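Protein Vng1086c (Halobacterium sp., PDB 2GF4) is of unknown function but binds calcium and belongs to the uncharacterised UPF0058 family. Local coordinates at residues Gln12-Lys17 and Phe56-Ala61; Asp4-Leu9 and Glu50-Val55. One frame throughout, in Å; residues are numbered along the deposited sequence.

Overall arrangement
Both contacts join the same two helices, 3-21 and 48-71, which run side by side in roughly the same direction. Both are buried. Contact 1 lies about 6 Å from the centre of the chain and contact 2 about 16 Å, nearer the start of each helix; the two centres are about 10 Å apart. Contact 1 is small and centres on Leu58, met by Met13, Val14 and the Lys17 chain, with the Met13 methyl also on the Gly59 backbone. Contact 2 buries more surface and mixes leucines with a histidine ring and a lysine chain; the histidine bonds within its own chain, the lysine to the second subunit. That subunit packs against both contacts.

Contact 1 (Gln12-Lys17 and Phe56-Ala61); sequences QMVNIK and FLLGNA
Helices 3-21 and 48-71 pack here within an all-helical chain, running in roughly the same direction. The axes of segments 12-17 and 56-61 come within 10.1 Å and are inclined by 34°. The nearest CA atoms are those of Met13 and Leu58, 6.7 Å apart. Met13 is present as selenomethionine, with SE in place of sulphur. Its CG lies beside the backbone N, and the chain bends at chi2 (-61°) and chi3 (-66°). The bends bring the terminal methyl CE over the backbone of the other helix, 3.5 Å from Gly59 N and 3.7 Å from Leu58 CB. Gly59 offers only its main chain to the methyl. Leu58 points back toward helix 3-21, its CG anti to its own carbonyl carbon. Leu58 CD1 goes to the start of the Met13 side chain and also touches Val14 CG2 at 4.1 Å. Leu58 CD2 meets Lys17 crosswise, 4.2 Å from Lys17 CD. The Lys17 amine turns away to a long, weak ion pair with Glu35. Val14 also packs on Pro41, next to the calcium ligand Glu40, whose side chain is about 6 Å from that of Val14. Phe31 and Tyr34 also pack on Lys17 and Leu58, while Leu62 of the second subunit packs on Met13. The tightest point is Met13 CB against Leu58 CD1, at 3.4 Å, closer than usual for two carbons.

Contact 2 (Asp4-Leu9 and Glu50-Val55); sequences DELLEL and EHKHAV
Segment 4-9, near the start of helix 3-21, lies along segment 50-55 of helix 48-71 with the axes 9.6 Å apart and 30° from parallel. Leu6 is the first to reach across. Its CG is anti to the backbone N (chi1 -177°), and the side chain points at the other helix. CD2 touches two residues at once, 3.7 Å from His51 CB and 3.7 Å from Lys52 CG. CD1 rests on the Lys52 chain, 4.0 Å from its CG. An alanine here would remove CG and both methyls and would probably loosen the packing against His51 CB and the Lys52 chain. Leu7 has its CG beside the backbone N, and its end swings toward the partner helix. Its CD2 lies over the centre of the His51 ring, 3.4 Å from the centroid and 13° off the ring normal, a CH-pi contact over one face. Leu9 makes the last contact, with CD2 4.0 Å from Val55 CG1 and the two side chains crossing at about a right angle. Met66 of the second subunit packs on both Leu9 and Val55. His51 also packs on Val39, between the calcium ligands Asp38 and Glu40. The His51 nitrogens are both used: ND1 hydrogen-bonds to His10 ND1 and NE2 to the carbonyl O of His43. This is consistent with a neutral ring protonated on NE2, with ND1 accepting from His10. Lys52 sends its amine to salt bridges with Asp69 and Glu70 of the second subunit. The contact is therefore carbon against carbon and carbon against ring, with its polar ends paired outside it. The two hydrogen bonds of His51 would hold the imidazole in its rotation, and so probably keep the face met by Leu7 in place, while the lysine ties this helix pair to a neighbouring subunit.

Contact 1 (Gln12-Lys17 and Phe56-Ala61)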
# COMPACT_ATOMS: atom_id res chain seq x y z
N GLN A 12 -7.55 -18.68 -4.22
CA GLN A 12 -7.60 -18.61 -2.77
C GLN A 12 -7.84 -17.18 -2.25
O GLN A 12 -8.56 -17.02 -1.27
CB GLN A 12 -6.32 -19.20 -2.17
CG GLN A 12 -6.23 -20.72 -2.30
CD GLN A 12 -7.45 -21.45 -1.74
OE1 GLN A 12 -8.05 -21.04 -0.76
NE2 GLN A 12 -7.77 -22.57 -2.36
N MSE A 13 -7.26 -16.16 -2.89
CA MSE A 13 -7.50 -14.79 -2.44
C MSE A 13 -8.96 -14.46 -2.64
O MSE A 13 -9.49 -13.59 -1.93
CB MSE A 13 -6.63 -13.82 -3.22
CG MSE A 13 -5.20 -13.83 -2.67
SE MSE A 13 -5.12 -13.27 -0.70
CE MSE A 13 -5.70 -11.29 -0.75
N VAL A 14 -9.63 -15.10 -3.60
CA VAL A 14 -11.04 -14.82 -3.78
C VAL A 14 -11.77 -15.53 -2.63
O VAL A 14 -12.79 -15.01 -2.14
CB VAL A 14 -11.48 -15.25 -5.15
CG1 VAL A 14 -12.96 -15.32 -5.20
CG2 VAL A 14 -11.01 -14.20 -6.13
N ASN A 15 -11.27 -16.70 -2.20
CA ASN A 15 -11.88 -17.34 -1.03
C ASN A 15 -11.70 -16.37 0.17
O ASN A 15 -12.64 -16.25 0.95
CB ASN A 15 -11.21 -18.66 -0.72
CG ASN A 15 -11.61 -19.75 -1.70
OD1 ASN A 15 -11.04 -20.82 -1.72
ND2 ASN A 15 -12.61 -19.44 -2.54
N ILE A 16 -10.56 -15.69 0.32
CA ILE A 16 -10.38 -14.74 1.44
C ILE A 16 -11.45 -13.64 1.32
O ILE A 16 -12.16 -13.34 2.30
CB ILE A 16 -8.96 -14.13 1.39
CG1 ILE A 16 -7.90 -15.20 1.67
CG2 ILE A 16 -8.85 -13.05 2.39
CD1 ILE A 16 -7.83 -15.60 3.03
N LYS A 17 -11.58 -13.02 0.14
CA LYS A 17 -12.56 -11.98 -0.09
C LYS A 17 -13.96 -12.41 0.30
O LYS A 17 -14.66 -11.64 0.97
CB LYS A 17 -12.60 -11.63 -1.55
CG LYS A 17 -13.73 -10.72 -1.82
CD LYS A 17 -13.44 -9.85 -2.95
CE LYS A 17 -13.81 -10.56 -4.18
NZ LYS A 17 -15.24 -10.91 -4.18
N PHE A 56 -2.77 -8.44 -6.66
CA PHE A 56 -2.33 -7.18 -6.06
C PHE A 56 -3.54 -6.42 -5.51
O PHE A 56 -3.54 -6.00 -4.35
CB PHE A 56 -1.67 -6.34 -7.15
CG PHE A 56 -1.23 -5.00 -6.68
CD1 PHE A 56 -2.07 -3.90 -6.76
CD2 PHE A 56 0.05 -4.83 -6.20
CE1 PHE A 56 -1.64 -2.68 -6.32
CE2 PHE A 56 0.47 -3.60 -5.77
CZ PHE A 56 -0.36 -2.53 -5.84
N LEU A 57 -4.57 -6.23 -6.33
CA LEU A 57 -5.74 -5.50 -5.86
C LEU A 57 -6.42 -6.12 -4.66
O LEU A 57 -6.97 -5.40 -3.82
CB LEU A 57 -6.72 -5.34 -7.01
CG LEU A 57 -6.19 -4.34 -8.05
CD1 LEU A 57 -7.10 -4.40 -9.23
CD2 LEU A 57 -6.15 -2.92 -7.47
N LEU A 58 -6.41 -7.46 -4.59
CA LEU A 58 -7.04 -8.18 -3.48
C LEU A 58 -6.23 -8.01 -2.20
O LEU A 58 -6.81 -7.74 -1.14
CB LEU A 58 -7.15 -9.67 -3.80
CG LEU A 58 -8.18 -10.01 -4.88
CD1 LEU A 58 -8.17 -11.46 -5.15
CD2 LEU A 58 -9.51 -9.62 -4.41
N GLY A 59 -4.91 -8.22 -2.28
CA GLY A 59 -4.06 -8.06 -1.11
C GLY A 59 -4.15 -6.63 -0.61
O GLY A 59 -4.35 -6.38 0.57
N ASN A 60 -3.98 -5.69 -1.51
CA ASN A 60 -4.07 -4.31 -1.17
C ASN A 60 -5.37 -3.97 -0.51
O ASN A 60 -5.41 -3.24 0.47
CB ASN A 60 -4.00 -3.55 -2.42
CG ASN A 60 -3.15 -2.42 -2.28
OD1 ASN A 60 -3.60 -1.29 -2.21
ND2 ASN A 60 -1.86 -2.68 -2.20
N ALA A 61 -6.46 -4.46 -1.08
CA ALA A 61 -7.74 -4.12 -0.51
C ALA A 61 -7.97 -4.72 0.84
O ALA A 61 -8.63 -4.10 1.68
CB ALA A 61 -8.79 -4.55 -1.41

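Contact 2 (Asp4-Leu9 and Glu50-Val55)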
# COMPACT_ATOMS: atom_id res chain seq x y z
N ASP A 4 -0.05 -21.69 -13.44
CA ASP A 4 -0.97 -22.48 -12.60
C ASP A 4 -0.84 -22.10 -11.10
O ASP A 4 -1.82 -22.21 -10.36
CB ASP A 4 -0.66 -23.96 -12.75
CG ASP A 4 -1.15 -24.53 -14.07
OD1 ASP A 4 -1.72 -23.76 -14.89
OD2 ASP A 4 -0.98 -25.73 -14.31
N GLU A 5 0.35 -21.71 -10.63
CA GLU A 5 0.48 -21.31 -9.22
C GLU A 5 -0.23 -19.97 -9.05
O GLU A 5 -0.92 -19.77 -8.05
CB GLU A 5 1.96 -21.16 -8.84
CG GLU A 5 2.73 -22.48 -8.89
CD GLU A 5 4.23 -22.30 -8.76
OE1 GLU A 5 4.83 -21.34 -9.30
OE2 GLU A 5 4.86 -23.17 -8.12
N LEU A 6 -0.08 -19.04 -9.99
CA LEU A 6 -0.74 -17.75 -9.85
C LEU A 6 -2.26 -17.87 -9.90
O LEU A 6 -2.95 -17.14 -9.19
CB LEU A 6 -0.22 -16.85 -10.96
CG LEU A 6 -0.67 -15.39 -11.06
CD1 LEU A 6 -0.30 -14.59 -9.84
CD2 LEU A 6 -0.01 -14.83 -12.26
N LEU A 7 -2.79 -18.76 -10.75
CA LEU A 7 -4.25 -18.95 -10.82
C LEU A 7 -4.73 -19.47 -9.47
O LEU A 7 -5.75 -18.99 -8.96
CB LEU A 7 -4.62 -19.94 -11.94
CG LEU A 7 -4.35 -19.37 -13.36
CD1 LEU A 7 -4.58 -20.45 -14.37
CD2 LEU A 7 -5.22 -18.17 -13.70
N GLU A 8 -3.99 -20.42 -8.88
CA GLU A 8 -4.35 -21.00 -7.59
C GLU A 8 -4.28 -19.93 -6.50
O GLU A 8 -5.11 -19.94 -5.59
CB GLU A 8 -3.44 -22.18 -7.28
CG GLU A 8 -3.80 -23.41 -8.14
CD GLU A 8 -2.83 -24.57 -8.01
OE1 GLU A 8 -2.98 -25.39 -7.08
OE2 GLU A 8 -1.91 -24.68 -8.85
N LEU A 9 -3.32 -19.01 -6.60
CA LEU A 9 -3.20 -17.94 -5.61
C LEU A 9 -4.42 -17.04 -5.75
O LEU A 9 -5.04 -16.68 -4.75
CB LEU A 9 -1.91 -17.17 -5.85
CG LEU A 9 -1.59 -16.05 -4.86
CD1 LEU A 9 -1.43 -16.62 -3.50
CD2 LEU A 9 -0.33 -15.37 -5.26
N GLU A 50 -2.32 -9.95 -15.88
CA GLU A 50 -3.65 -9.59 -15.43
C GLU A 50 -3.91 -10.32 -14.11
O GLU A 50 -4.52 -9.75 -13.21
CB GLU A 50 -4.69 -10.00 -16.49
CG GLU A 50 -4.58 -9.11 -17.73
CD GLU A 50 -5.45 -9.55 -18.90
OE1 GLU A 50 -5.13 -10.56 -19.56
OE2 GLU A 50 -6.45 -8.88 -19.19
N HIS A 51 -3.44 -11.56 -13.96
CA HIS A 51 -3.69 -12.27 -12.71
C HIS A 51 -2.88 -11.73 -11.56
O HIS A 51 -3.38 -11.72 -10.43
CB HIS A 51 -3.48 -13.75 -12.94
CG HIS A 51 -4.67 -14.38 -13.61
ND1 HIS A 51 -5.86 -14.60 -12.94
CD2 HIS A 51 -4.88 -14.77 -14.89
CE1 HIS A 51 -6.74 -15.10 -13.78
NE2 HIS A 51 -6.17 -15.22 -14.96
N LYS A 52 -1.65 -11.29 -11.83
CA LYS A 52 -0.81 -10.68 -10.80
C LYS A 52 -1.50 -9.41 -10.34
O LYS A 52 -1.54 -9.14 -9.15
CB LYS A 52 0.53 -10.28 -11.38
CG LYS A 52 1.43 -11.46 -11.54
CD LYS A 52 2.83 -10.98 -11.76
CE LYS A 52 3.32 -11.57 -13.05
NZ LYS A 52 4.34 -10.71 -13.68
N HIS A 53 -2.02 -8.63 -11.29
CA HIS A 53 -2.70 -7.37 -11.00
C HIS A 53 -3.90 -7.69 -10.13
O HIS A 53 -4.11 -6.98 -9.14
CB HIS A 53 -3.14 -6.76 -12.32
CG HIS A 53 -3.67 -5.35 -12.23
ND1 HIS A 53 -3.77 -4.64 -11.05
CD2 HIS A 53 -4.13 -4.52 -13.20
CE1 HIS A 53 -4.26 -3.45 -11.30
NE2 HIS A 53 -4.49 -3.35 -12.59
N ALA A 54 -4.67 -8.72 -10.45
CA ALA A 54 -5.83 -9.04 -9.62
C ALA A 54 -5.41 -9.46 -8.22
O ALA A 54 -6.07 -9.08 -7.26
CB ALA A 54 -6.66 -10.16 -10.27
N VAL A 55 -4.33 -10.20 -8.07
CA VAL A 55 -3.94 -10.58 -6.71
C VAL A 55 -3.47 -9.34 -5.96
O VAL A 55 -3.74 -9.20 -4.77
CB VAL A 55 -2.90 -11.67 -6.76
CG1 VAL A 55 -2.29 -11.86 -5.42
CG2 VAL A 55 -3.59 -12.95 -7.18